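Local coordinates for ethylbenzene dehydrogenase alpha-subunit (Aromatoleum aromaticum, PDB 2IVF), which belongs to the molybdopterin oxidoreductase family and, as the alpha-subunit, binds a molybdenum atom, MGD, MD1 and an iron/sulfur cluster, at residues A[435-446]-A[470-481]. Residues are numbered along the deposited sequence; the frame is centred on the assembly and turned at random.
Sequences VAKKRTCSYIGF and NWGKPGTGAFAW. With MGD (2-amino-5,6-dimercapto-7-methyl-3,7,8a,9-tetrahydro-8-oxa-1,3,9,10-tetraaza-anthracen-4-one guanosine dinucleotide), chain M.
The carbonyl oxygen of G477 takes two donors, S442 N of strand 440-444 and water 2. S442 N donates to G477 O over 2.9 Å. Water 2 also bonds S442 OG. One step on, I444 N reaches A478 O at 2.8 Å. Strand 440-444 is the edge strand of a four-stranded parallel sheet, next to strand 249-253. The loop 470-481 thus covers its other edge. Water 1 joins G477 N to T440 O.

At one end of the contact, R439 folds over the turn K473-T476, a type II beta turn. Its chain bends at chi2 (70°) and chi3 (51°), which brings the guanidinium back to the loop. R439 NH1 gives P474 O a hydrogen bond of 2.7 Å that lies close to the guanidinium plane. K473 CB sits over one face of that group, while K473 NZ turns to G469 O. The turn is braced inside by K473 O, which accepts from both T476 N and T476 OG1.

I444 CD1 packs against A478 CB and reaches the edge of the F479 ring. Y443 CE2 lies 4.1 Å from A480 CB. Y443 OH and A480 N share water 3.

At the cofactor end, F446 points its edge at the face of W481, with the planes at 60°. F446 CZ stands 3.4 Å from W481 CZ3. F446 CD2 lies 3.5 Å from MGD S12, and the side chain is about 5 Å from the bound molybdenum atom at the nearest atoms. F446 N donates to MGD O2A over 2.9 Å, and G445 CA approaches the same phosphate oxygen to 3.1 Å. Backbone N-H groups and bridging waters fix the loop along the strand edge, and the F446 N-H on a phosphate oxygen probably helps hold the cofactor.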
# COMPACT_ATOMS: atom_id res chain seq x y z
N VAL A 435 2.76 -30.13 -9.37
CA VAL A 435 3.84 -29.92 -8.41
C VAL A 435 4.93 -31.00 -8.58
O VAL A 435 6.13 -30.71 -8.46
CB VAL A 435 3.28 -29.96 -6.96
CG1 VAL A 435 4.40 -29.94 -5.95
CG2 VAL A 435 2.38 -28.73 -6.72
N ALA A 436 4.53 -32.23 -8.81
CA ALA A 436 5.49 -33.34 -8.99
C ALA A 436 6.36 -33.20 -10.20
O ALA A 436 7.43 -33.78 -10.25
CB ALA A 436 4.78 -34.68 -9.04
N LYS A 437 5.90 -32.46 -11.20
CA LYS A 437 6.63 -32.38 -12.48
C LYS A 437 7.19 -31.00 -12.80
O LYS A 437 7.83 -30.84 -13.82
CB LYS A 437 5.69 -32.80 -13.61
CG LYS A 437 4.70 -31.77 -14.00
CD LYS A 437 4.07 -32.05 -15.41
CE LYS A 437 2.88 -32.97 -15.26
NZ LYS A 437 1.73 -32.60 -16.18
N LYS A 438 6.92 -30.01 -11.96
CA LYS A 438 7.27 -28.63 -12.23
C LYS A 438 8.18 -28.10 -11.17
O LYS A 438 7.98 -28.37 -9.97
CB LYS A 438 6.05 -27.72 -12.32
CG LYS A 438 5.22 -28.02 -13.57
CD LYS A 438 4.17 -26.97 -13.81
CE LYS A 438 3.18 -27.41 -14.89
NZ LYS A 438 3.96 -27.90 -16.06
N ARG A 439 9.20 -27.36 -11.61
CA ARG A 439 9.99 -26.57 -10.69
C ARG A 439 9.10 -25.51 -10.03
O ARG A 439 8.52 -24.65 -10.67
CB ARG A 439 11.17 -25.92 -11.42
CG ARG A 439 12.09 -25.16 -10.53
CD ARG A 439 12.91 -26.10 -9.60
NE ARG A 439 13.59 -27.20 -10.29
CZ ARG A 439 14.78 -27.13 -10.89
NH1 ARG A 439 15.49 -26.01 -10.92
NH2 ARG A 439 15.26 -28.22 -11.49
N THR A 440 9.00 -25.59 -8.72
CA THR A 440 7.95 -24.93 -7.98
C THR A 440 8.54 -24.04 -6.89
O THR A 440 9.41 -24.45 -6.15
CB THR A 440 7.01 -25.92 -7.35
OG1 THR A 440 6.36 -26.71 -8.38
CG2 THR A 440 5.99 -25.20 -6.40
N CYS A 441 8.09 -22.79 -6.88
CA CYS A 441 8.51 -21.78 -5.93
C CYS A 441 7.18 -21.32 -5.32
O CYS A 441 6.14 -21.19 -6.01
CB CYS A 441 9.20 -20.62 -6.63
SG CYS A 441 10.02 -19.49 -5.46
N SER A 442 7.22 -21.08 -4.02
CA SER A 442 6.12 -20.54 -3.30
C SER A 442 6.50 -19.21 -2.64
O SER A 442 7.69 -18.91 -2.36
CB SER A 442 5.66 -21.54 -2.20
OG SER A 442 5.36 -22.80 -2.75
N TYR A 443 5.49 -18.41 -2.38
CA TYR A 443 5.64 -17.37 -1.35
C TYR A 443 4.55 -17.57 -0.35
O TYR A 443 3.39 -17.29 -0.61
CB TYR A 443 5.56 -15.95 -1.91
CG TYR A 443 6.04 -14.92 -0.90
CD1 TYR A 443 5.14 -14.33 0.02
CD2 TYR A 443 7.37 -14.59 -0.80
CE1 TYR A 443 5.60 -13.42 0.95
CE2 TYR A 443 7.82 -13.66 0.10
CZ TYR A 443 6.93 -13.08 0.98
OH TYR A 443 7.39 -12.21 1.96
N ILE A 444 4.96 -18.08 0.80
CA ILE A 444 4.15 -18.14 1.97
C ILE A 444 4.30 -16.83 2.72
O ILE A 444 5.39 -16.50 3.20
CB ILE A 444 4.64 -19.24 2.95
CG1 ILE A 444 4.79 -20.58 2.22
CG2 ILE A 444 3.63 -19.38 4.10
CD1 ILE A 444 5.37 -21.68 3.10
N GLY A 445 3.19 -16.11 2.84
CA GLY A 445 3.17 -14.86 3.53
C GLY A 445 2.92 -15.04 4.99
O GLY A 445 2.76 -16.14 5.52
N PHE A 446 2.80 -13.92 5.65
CA PHE A 446 2.79 -13.94 7.10
C PHE A 446 1.41 -14.07 7.70
O PHE A 446 1.26 -14.12 8.93
CB PHE A 446 3.59 -12.76 7.64
CG PHE A 446 5.08 -12.88 7.43
CD1 PHE A 446 5.82 -13.85 8.10
CD2 PHE A 446 5.74 -12.04 6.56
CE1 PHE A 446 7.21 -13.97 7.91
CE2 PHE A 446 7.14 -12.15 6.37
CZ PHE A 446 7.86 -13.13 7.05
N ASN A 470 11.31 -30.25 -4.57
CA ASN A 470 11.29 -28.81 -4.88
C ASN A 470 11.94 -27.95 -3.79
O ASN A 470 11.34 -26.99 -3.27
CB ASN A 470 9.84 -28.36 -5.22
CG ASN A 470 9.53 -28.48 -6.67
OD1 ASN A 470 8.52 -29.12 -7.08
ND2 ASN A 470 10.38 -27.87 -7.48
N TRP A 471 13.19 -28.26 -3.49
CA TRP A 471 14.04 -27.31 -2.76
C TRP A 471 15.49 -27.49 -3.08
O TRP A 471 15.89 -28.52 -3.65
CB TRP A 471 13.73 -27.27 -1.24
CG TRP A 471 14.20 -28.45 -0.44
CD1 TRP A 471 15.49 -28.87 -0.30
CD2 TRP A 471 13.39 -29.28 0.39
NE1 TRP A 471 15.51 -29.94 0.57
CE2 TRP A 471 14.24 -30.20 1.01
CE3 TRP A 471 12.01 -29.33 0.67
CZ2 TRP A 471 13.77 -31.19 1.87
CZ3 TRP A 471 11.54 -30.28 1.55
CH2 TRP A 471 12.41 -31.22 2.14
N GLY A 472 16.26 -26.45 -2.77
CA GLY A 472 17.68 -26.43 -3.01
C GLY A 472 18.10 -26.25 -4.45
O GLY A 472 19.27 -26.44 -4.78
N LYS A 473 17.15 -25.78 -5.27
CA LYS A 473 17.33 -25.67 -6.70
C LYS A 473 16.88 -24.30 -7.20
O LYS A 473 16.02 -23.62 -6.58
CB LYS A 473 16.53 -26.76 -7.40
CG LYS A 473 16.89 -28.18 -7.01
CD LYS A 473 15.78 -29.15 -7.48
CE LYS A 473 16.16 -30.57 -7.09
NZ LYS A 473 15.13 -31.56 -7.48
N PRO A 474 17.50 -23.84 -8.27
CA PRO A 474 17.03 -22.60 -8.86
C PRO A 474 15.55 -22.68 -9.12
O PRO A 474 15.05 -23.73 -9.51
CB PRO A 474 17.80 -22.53 -10.17
CG PRO A 474 19.03 -23.22 -9.93
CD PRO A 474 18.67 -24.38 -8.99
N GLY A 475 14.84 -21.58 -8.83
CA GLY A 475 13.42 -21.52 -8.97
C GLY A 475 12.64 -22.22 -7.89
O GLY A 475 11.47 -22.47 -8.05
N THR A 476 13.27 -22.53 -6.76
CA THR A 476 12.56 -23.02 -5.60
C THR A 476 12.74 -22.02 -4.46
O THR A 476 13.57 -21.12 -4.53
CB THR A 476 13.07 -24.38 -5.16
OG1 THR A 476 14.42 -24.26 -4.68
CG2 THR A 476 13.02 -25.38 -6.33
N GLY A 477 11.98 -22.22 -3.40
CA GLY A 477 11.91 -21.30 -2.32
C GLY A 477 10.49 -21.21 -1.80
O GLY A 477 9.52 -21.77 -2.42
N ALA A 478 10.38 -20.60 -0.62
CA ALA A 478 9.06 -20.53 0.04
C ALA A 478 8.69 -19.15 0.57
O ALA A 478 7.58 -18.94 0.90
CB ALA A 478 8.95 -21.59 1.16
N PHE A 479 9.66 -18.25 0.72
CA PHE A 479 9.50 -16.97 1.35
C PHE A 479 10.81 -16.19 1.22
O PHE A 479 11.76 -16.67 0.59
CB PHE A 479 9.02 -17.07 2.82
CG PHE A 479 9.63 -18.20 3.61
CD1 PHE A 479 10.97 -18.20 4.00
CD2 PHE A 479 8.83 -19.25 4.05
CE1 PHE A 479 11.48 -19.24 4.76
CE2 PHE A 479 9.33 -20.27 4.82
CZ PHE A 479 10.66 -20.28 5.16
N ALA A 480 10.88 -14.99 1.79
CA ALA A 480 12.05 -14.15 1.71
C ALA A 480 12.45 -13.72 3.12
O ALA A 480 12.24 -12.59 3.50
CB ALA A 480 11.76 -12.96 0.87
N TRP A 481 13.08 -14.63 3.85
CA TRP A 481 13.34 -14.40 5.26
C TRP A 481 14.82 -14.59 5.59
O TRP A 481 15.17 -14.84 6.71
CB TRP A 481 12.47 -15.40 6.02
CG TRP A 481 12.07 -15.00 7.37
CD1 TRP A 481 12.09 -15.79 8.49
CD2 TRP A 481 11.55 -13.74 7.78
NE1 TRP A 481 11.63 -15.09 9.57
CE2 TRP A 481 11.29 -13.83 9.16
CE3 TRP A 481 11.28 -12.55 7.12
CZ2 TRP A 481 10.79 -12.77 9.87
CZ3 TRP A 481 10.76 -11.50 7.84
CH2 TRP A 481 10.53 -11.62 9.19
PB MGD M . -0.73 -10.78 4.44
O1B MGD M . -0.93 -9.37 4.02
O2B MGD M . -1.16 -11.10 5.83
O3B MGD M . 0.73 -11.35 4.29
O3A MGD M . 2.31 -9.42 3.75
PA MGD M . 1.96 -10.91 3.31
O1A MGD M . 1.57 -10.83 1.90
O2A MGD M . 3.03 -11.81 3.68
O5' MGD M . -1.53 -11.76 3.44
C5' MGD M . -2.92 -11.52 3.19
C4' MGD M . -3.54 -12.73 2.48
O4' MGD M . -3.59 -13.83 3.37
C3' MGD M . -4.98 -12.33 2.32
O3' MGD M . -5.11 -11.74 1.03
C2' MGD M . -5.72 -13.67 2.42
O2' MGD M . -6.31 -14.00 1.15
C1' MGD M . -4.61 -14.67 2.80
N9 MGD M . -5.12 -15.60 3.82
C8 MGD M . -5.69 -15.32 5.01
N7 MGD M . -5.98 -16.44 5.67
C5 MGD M . -5.57 -17.46 4.88
C6 MGD M . -5.59 -18.85 4.95
O6 MGD M . -6.08 -19.50 5.88
N1 MGD M . -5.04 -19.56 3.89
C2 MGD M . -4.48 -18.97 2.74
N2 MGD M . -3.97 -19.76 1.73
N3 MGD M . -4.44 -17.63 2.70
C4 MGD M . -4.99 -16.90 3.72
C10 MGD M . 2.69 -9.12 5.04
C11 MGD M . 3.92 -8.25 4.98
O11 MGD M . 3.61 -7.14 4.25
C12 MGD M . 4.52 -7.89 6.35
S12 MGD M . 4.47 -9.01 7.71
C13 MGD M . 5.11 -6.66 6.53
S13 MGD M . 5.81 -6.27 8.06
C14 MGD M . 5.14 -5.67 5.42
N15 MGD M . 4.03 -4.70 5.69
C16 MGD M . 3.38 -4.02 4.64
C17 MGD M . 2.46 -3.02 4.86
O17 MGD M . 2.13 -2.67 6.01
N18 MGD M . 1.87 -2.42 3.73
C19 MGD M . 2.19 -2.77 2.45
N19 MGD M . 1.56 -2.13 1.45
N20 MGD M . 3.06 -3.77 2.29
C21 MGD M . 3.67 -4.36 3.33
N22 MGD M . 4.58 -5.39 3.12
C23 MGD M . 4.84 -6.42 4.09
O HOH W 1 10.08 -24.71 -3.61
O HOH W 2 7.70 -23.88 -2.50
O HOH W 3 8.98 -13.61 3.61